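Local coordinates for molybdopterin-guanine dinucleotide biosynthesis protein A (MobA) (PDB 3NGW), which probably acts as a GTP-dependent nucleotidyltransferase in molybdenum cofactor biosynthesis, building the guanine dinucleotide form of the cofactor, at residues E30-L33 / E34-P38; E52-S55 / S56-E59. All coordinates share one frame; numbering follows the deposited sequence.

Overall arrangement
Contacts 1 and 2 are two successive local contacts, in series along the chain. Contact 1 covers the later part of helix 28-36 and the residues that follow, while contact 2 carries the end of helix 48-55 into the loop before strand 62-63; strand 40-44 comes between them in sequence. Their centres lie 14 Å apart on the same side of the chain's centre, and they touch through Tyr58 of contact 2. Tyr58 OH stands 2.9 Å from Glu30 OE2, a probable hydrogen bond, and Tyr58 CG packs 3.4 Å from Leu33 CD2. Both contacts belong to the GT-A-like nucleotidyltransferase domain and lie away from Asp184, a calcium-binding residue of this protein, and from the Cys24-Cys192 disulfide.

Contact 1: residues E30-L33 / E34-P38; sequences EWVL and EKYSP
Tyr36 N donates to Val32 O at 3.0 Å, and CD2 of the same tyrosine lies against that oxygen. Before it, Lys35 N reaches Trp31 O (3.1 Å) and Glu34 N reaches Glu30 O, so that the three are successive i to i+4 bonds of the alpha-helix. The Tyr36 ring turns back along the helix and receives Val32 CB at its edge, in plane, 3.7 Å from Tyr36 CE2. Over the centre of the Tyr36 ring lies Lys35 CG, 3.9 Å above the plane, placed there because CG is anti to the backbone N (chi1 177°). Beyond it the lysine bends at its last two torsions, bringing Lys35 NZ to the edge of the indole, 4.0 Å from Trp31 CE3; the hydrogen-bond partner of NZ is Pro94 O. Trp31 NE1 in turn bonds Leu23 O, and Lys26 makes a cation-pi contact with the indole as well as a salt bridge to Glu34. Helix 28-36 packs on the central sheet of the GT-A-like domain: Val32 and Tyr36 lie on strand 2-6, and Val32 and Leu33 on Phe43 of strand 40-44.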
ATOM      1  N   GLU A  30     -10.450  -7.232   6.472  1.00 35.43           N
ATOM      2  CA  GLU A  30     -10.176  -8.598   6.903  1.00 40.26           C
ATOM      3  C   GLU A  30      -9.382  -9.334   5.829  1.00 39.24           C
ATOM      4  O   GLU A  30      -8.634 -10.263   6.126  1.00 45.92           O
ATOM      5  CB  GLU A  30     -11.485  -9.319   7.232  1.00 40.90           C
ATOM      6  CG  GLU A  30     -12.356  -8.476   8.148  1.00 52.34           C
ATOM      7  CD  GLU A  30     -13.580  -9.189   8.692  1.00 55.74           C
ATOM      8  OE1 GLU A  30     -14.129 -10.081   8.000  1.00 49.19           O
ATOM      9  OE2 GLU A  30     -14.004  -8.822   9.813  1.00 47.77           O
ATOM     10  N   TRP A  31      -9.536  -8.903   4.583  1.00 35.58           N
ATOM     11  CA  TRP A  31      -8.793  -9.501   3.487  1.00 34.60           C
ATOM     12  C   TRP A  31      -7.295  -9.262   3.653  1.00 35.23           C
ATOM     13  O   TRP A  31      -6.507 -10.201   3.587  1.00 45.94           O
ATOM     14  CB  TRP A  31      -9.230  -8.903   2.155  1.00 39.89           C
ATOM     15  CG  TRP A  31     -10.265  -9.693   1.434  1.00 43.82           C
ATOM     16  CD1 TRP A  31     -11.612  -9.727   1.683  1.00 39.53           C
ATOM     17  CD2 TRP A  31     -10.040 -10.565   0.319  1.00 49.35           C
ATOM     18  NE1 TRP A  31     -12.239 -10.569   0.787  1.00 41.87           N
ATOM     19  CE2 TRP A  31     -11.298 -11.098  -0.054  1.00 47.35           C
ATOM     20  CE3 TRP A  31      -8.896 -10.954  -0.393  1.00 52.82           C
ATOM     21  CZ2 TRP A  31     -11.440 -11.995  -1.122  1.00 56.13           C
ATOM     22  CZ3 TRP A  31      -9.039 -11.848  -1.457  1.00 51.63           C
ATOM     23  CH2 TRP A  31     -10.303 -12.361  -1.805  1.00 50.39           C
ATOM     24  N   VAL A  32      -6.905  -8.002   3.856  1.00 35.80           N
ATOM     25  CA  VAL A  32      -5.495  -7.654   4.012  1.00 38.05           C
ATOM     26  C   VAL A  32      -4.940  -8.091   5.367  1.00 35.74           C
ATOM     27  O   VAL A  32      -3.755  -8.381   5.491  1.00 39.23           O
ATOM     28  CB  VAL A  32      -5.253  -6.123   3.789  1.00 36.82           C
ATOM     29  CG1 VAL A  32      -5.641  -5.752   2.361  1.00 28.93           C
ATOM     30  CG2 VAL A  32      -6.053  -5.294   4.786  1.00 34.28           C
ATOM     31  N   LEU A  33      -5.804  -8.152   6.371  1.00 36.03           N
ATOM     32  CA  LEU A  33      -5.408  -8.592   7.699  1.00 35.11           C
ATOM     33  C   LEU A  33      -4.872 -10.016   7.560  1.00 39.09           C
ATOM     34  O   LEU A  33      -3.743 -10.301   7.958  1.00 37.76           O
ATOM     35  CB  LEU A  33      -6.620  -8.556   8.631  1.00 35.27           C
ATOM     36  CG  LEU A  33      -6.606  -7.717   9.916  1.00 37.29           C
ATOM     37  CD1 LEU A  33      -5.681  -6.532   9.800  1.00 26.76           C
ATOM     38  CD2 LEU A  33      -8.036  -7.252  10.219  1.00 33.88           C
ATOM     39  N   GLU A  34      -5.678 -10.898   6.967  1.00 37.43           N
ATOM     40  CA  GLU A  34      -5.297 -12.297   6.739  1.00 36.48           C
ATOM     41  C   GLU A  34      -4.058 -12.443   5.879  1.00 33.62           C
ATOM     42  O   GLU A  34      -3.140 -13.183   6.218  1.00 36.77           O
ATOM     43  CB  GLU A  34      -6.416 -13.054   6.019  1.00 33.51           C
ATOM     44  CG  GLU A  34      -7.569 -13.482   6.873  1.00 47.80           C
ATOM     45  CD  GLU A  34      -8.698 -14.107   6.053  1.00 43.73           C
ATOM     46  OE1 GLU A  34      -8.407 -14.878   5.112  1.00 33.99           O
ATOM     47  OE2 GLU A  34      -9.874 -13.837   6.370  1.00 40.31           O
ATOM     48  N   LYS A  35      -4.062 -11.743   4.749  1.00 37.04           N
ATOM     49  CA  LYS A  35      -2.972 -11.809   3.778  1.00 36.12           C
ATOM     50  C   LYS A  35      -1.586 -11.381   4.277  1.00 35.55           C
ATOM     51  O   LYS A  35      -0.583 -11.975   3.888  1.00 41.22           O
ATOM     52  CB  LYS A  35      -3.349 -10.986   2.536  1.00 35.91           C
ATOM     53  CG  LYS A  35      -2.258 -10.914   1.477  1.00 30.06           C
ATOM     54  CD  LYS A  35      -2.605  -9.966   0.335  1.00 43.64           C
ATOM     55  CE  LYS A  35      -3.594 -10.563  -0.652  1.00 43.06           C
ATOM     56  NZ  LYS A  35      -4.938 -10.716  -0.058  1.00 61.74           N
ATOM     57  N   TYR A  36      -1.540 -10.383   5.153  1.00 34.20           N
ATOM     58  CA  TYR A  36      -0.281  -9.850   5.648  1.00 32.85           C
ATOM     59  C   TYR A  36       0.063 -10.189   7.088  1.00 33.82           C
ATOM     60  O   TYR A  36       1.107  -9.760   7.591  1.00 29.70           O
ATOM     61  CB  TYR A  36      -0.281  -8.323   5.483  1.00 37.49           C
ATOM     62  CG  TYR A  36      -0.499  -7.858   4.056  1.00 28.18           C
ATOM     63  CD1 TYR A  36       0.455  -8.108   3.063  1.00 32.09           C
ATOM     64  CD2 TYR A  36      -1.676  -7.211   3.691  1.00 29.09           C
ATOM     65  CE1 TYR A  36       0.236  -7.724   1.735  1.00 29.14           C
ATOM     66  CE2 TYR A  36      -1.910  -6.827   2.374  1.00 33.43           C
ATOM     67  CZ  TYR A  36      -0.952  -7.088   1.400  1.00 35.25           C
ATOM     68  OH  TYR A  36      -1.199  -6.731   0.096  1.00 35.74           O
ATOM     69  N   SER A  37      -0.796 -10.940   7.770  1.00 31.06           N
ATOM     70  CA  SER A  37      -0.501 -11.284   9.163  1.00 42.55           C
ATOM     71  C   SER A  37       0.811 -12.064   9.347  1.00 38.00           C
ATOM     72  O   SER A  37       1.489 -11.903  10.361  1.00 46.92           O
ATOM     73  CB  SER A  37      -1.675 -12.058   9.808  1.00 39.44           C
ATOM     74  OG  SER A  37      -1.982 -13.248   9.113  1.00 54.82           O
ATOM     75  N   PRO A  38       1.191 -12.907   8.368  1.00 34.96           N
ATOM     76  CA  PRO A  38       2.433 -13.681   8.482  1.00 31.95           C
ATOM     77  C   PRO A  38       3.729 -12.859   8.511  1.00 40.21           C
ATOM     78  O   PRO A  38       4.769 -13.367   8.927  1.00 47.19           O
ATOM     79  CB  PRO A  38       2.387 -14.591   7.256  1.00 31.12           C
ATOM     80  CG  PRO A  38       0.936 -14.759   7.008  1.00 41.03           C
ATOM     81  CD  PRO A  38       0.413 -13.361   7.202  1.00 33.25           C
TER

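Contact 2: residues E52-S55 / S56-E59; sequences EKLS and SRYE
Leu54 O takes two amides where helix 48-55 runs out, Arg57 N at 2.7 Å and Tyr58 N at 2.9 Å, the first from above the carbonyl plane and the second nearly along the C=O axis. Two residues back along the chain, Glu52 O accepts from Ser56 N (3.2 Å), an i to i+4 bond with a bent N-H (140°). The Ser56 hydroxyl, set between its own backbone N and carbonyl carbon (chi1 59°), turns back over the helix end. Ser56 OG lies 3.0 Å from Lys53 O and a little farther from Glu52 O; which of them takes its proton is not settled. The i to i+3 bond to Arg57 tightens the last turn as the chain leaves for strand 62-63, within a GT-A-like alpha/beta domain. Arg57 bends at chi3 (63°), which brings its guanidinium back toward Leu54, whose CD2 lies over one face, 3.9 Å from Arg57 NH1. Arg57 NH2 donates to Tyr58 OH (2.9 Å), and NH1 forms a salt bridge with Glu20. Arg57 CB meanwhile sits 3.7 Å above the Tyr58 ring, offset toward its rim. Without the phenol ring and hydroxyl of Tyr58, with an alanine here, Arg57 NH2 and Glu30 OE2 would probably lose their common partner, and a gap would probably open against Ile29 and Leu33 of helix 28-36. The buried Leu54 side chain packs on Val7, Cys45 and Phe62.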
ATOM      1  N   GLU A  52      -7.928   3.791  16.316  1.00 44.18           N
ATOM      2  CA  GLU A  52      -8.646   3.373  17.514  1.00 45.23           C
ATOM      3  C   GLU A  52      -9.844   2.496  17.163  1.00 38.22           C
ATOM      4  O   GLU A  52     -10.082   1.484  17.820  1.00 41.54           O
ATOM      5  CB  GLU A  52      -9.118   4.583  18.326  1.00 49.86           C
ATOM      6  CG  GLU A  52      -8.062   5.215  19.214  1.00 64.78           C
ATOM      7  CD  GLU A  52      -8.634   6.342  20.060  1.00 78.55           C
ATOM      8  OE1 GLU A  52      -9.599   6.081  20.815  1.00 87.31           O
ATOM      9  OE2 GLU A  52      -8.128   7.486  19.974  1.00 77.91           O
ATOM     10  N   LYS A  53     -10.593   2.869  16.131  1.00 39.64           N
ATOM     11  CA  LYS A  53     -11.752   2.069  15.748  1.00 37.45           C
ATOM     12  C   LYS A  53     -11.336   0.703  15.212  1.00 38.36           C
ATOM     13  O   LYS A  53     -11.952  -0.307  15.535  1.00 42.75           O
ATOM     14  CB  LYS A  53     -12.612   2.812  14.724  1.00 39.14           C
ATOM     15  CG  LYS A  53     -13.262   4.068  15.301  1.00 56.41           C
ATOM     16  CD  LYS A  53     -13.908   4.958  14.235  1.00 58.78           C
ATOM     17  CE  LYS A  53     -14.477   6.234  14.860  1.00 60.96           C
ATOM     18  NZ  LYS A  53     -15.033   7.209  13.874  1.00 67.06           N
ATOM     19  N   LEU A  54     -10.281   0.651  14.415  1.00 40.50           N
ATOM     20  CA  LEU A  54      -9.870  -0.637  13.905  1.00 37.51           C
ATOM     21  C   LEU A  54      -9.243  -1.497  15.004  1.00 34.86           C
ATOM     22  O   LEU A  54      -9.581  -2.664  15.124  1.00 38.10           O
ATOM     23  CB  LEU A  54      -8.906  -0.466  12.726  1.00 36.89           C
ATOM     24  CG  LEU A  54      -9.491   0.257  11.496  1.00 47.41           C
ATOM     25  CD1 LEU A  54      -8.445   0.312  10.408  1.00 26.97           C
ATOM     26  CD2 LEU A  54     -10.756  -0.447  10.977  1.00 42.99           C
ATOM     27  N   SER A  55      -8.352  -0.928  15.818  1.00 42.74           N
ATOM     28  CA  SER A  55      -7.685  -1.695  16.880  1.00 43.05           C
ATOM     29  C   SER A  55      -8.643  -2.299  17.898  1.00 38.79           C
ATOM     30  O   SER A  55      -8.324  -3.300  18.545  1.00 44.01           O
ATOM     31  CB  SER A  55      -6.659  -0.835  17.623  1.00 37.03           C
ATOM     32  OG  SER A  55      -7.318   0.117  18.437  1.00 63.13           O
ATOM     33  N   SER A  56      -9.809  -1.694  18.064  1.00 37.24           N
ATOM     34  CA  SER A  56     -10.763  -2.249  19.011  1.00 41.46           C
ATOM     35  C   SER A  56     -11.512  -3.387  18.322  1.00 44.12           C
ATOM     36  O   SER A  56     -12.264  -4.120  18.955  1.00 40.35           O
ATOM     37  CB  SER A  56     -11.738  -1.171  19.512  1.00 45.30           C
ATOM     38  OG  SER A  56     -12.470  -0.590  18.446  1.00 56.11           O
ATOM     39  N   ARG A  57     -11.287  -3.549  17.022  1.00 40.62           N
ATOM     40  CA  ARG A  57     -11.933  -4.617  16.273  1.00 35.65           C
ATOM     41  C   ARG A  57     -10.984  -5.776  16.007  1.00 32.90           C
ATOM     42  O   ARG A  57     -11.376  -6.937  16.072  1.00 40.26           O
ATOM     43  CB  ARG A  57     -12.471  -4.091  14.934  1.00 34.48           C
ATOM     44  CG  ARG A  57     -13.878  -3.516  15.001  1.00 43.22           C
ATOM     45  CD  ARG A  57     -14.218  -2.664  13.780  1.00 37.29           C
ATOM     46  NE  ARG A  57     -14.212  -3.421  12.534  1.00 50.80           N
ATOM     47  CZ  ARG A  57     -14.349  -2.881  11.326  1.00 50.32           C
ATOM     48  NH1 ARG A  57     -14.505  -1.568  11.199  1.00 37.38           N
ATOM     49  NH2 ARG A  57     -14.325  -3.650  10.242  1.00 44.87           N
ATOM     50  N   TYR A  58      -9.730  -5.455  15.723  1.00 36.90           N
ATOM     51  CA  TYR A  58      -8.740  -6.469  15.394  1.00 32.84           C
ATOM     52  C   TYR A  58      -7.438  -6.278  16.159  1.00 33.97           C
ATOM     53  O   TYR A  58      -7.018  -5.153  16.415  1.00 40.32           O
ATOM     54  CB  TYR A  58      -8.441  -6.404  13.900  1.00 31.33           C
ATOM     55  CG  TYR A  58      -9.676  -6.356  13.036  1.00 29.50           C
ATOM     56  CD1 TYR A  58     -10.485  -7.468  12.896  1.00 25.36           C
ATOM     57  CD2 TYR A  58     -10.036  -5.197  12.358  1.00 31.69           C
ATOM     58  CE1 TYR A  58     -11.623  -7.428  12.103  1.00 34.03           C
ATOM     59  CE2 TYR A  58     -11.180  -5.148  11.556  1.00 25.30           C
ATOM     60  CZ  TYR A  58     -11.965  -6.262  11.434  1.00 31.92           C
ATOM     61  OH  TYR A  58     -13.100  -6.245  10.661  1.00 33.13           O
ATOM     62  N   GLU A  59      -6.806  -7.392  16.510  1.00 29.67           N
ATOM     63  CA  GLU A  59      -5.541  -7.383  17.215  1.00 28.17           C
ATOM     64  C   GLU A  59      -4.439  -7.304  16.159  1.00 31.97           C
ATOM     65  O   GLU A  59      -3.994  -8.334  15.641  1.00 34.79           O
ATOM     66  CB  GLU A  59      -5.386  -8.680  17.996  1.00 40.63           C
ATOM     67  CG  GLU A  59      -4.304  -8.676  19.045  1.00 54.35           C
ATOM     68  CD  GLU A  59      -4.837  -8.255  20.399  1.00 76.72           C
ATOM     69  OE1 GLU A  59      -5.213  -7.067  20.539  1.00 81.10           O
ATOM     70  OE2 GLU A  59      -4.892  -9.114  21.316  1.00 77.79           O
TER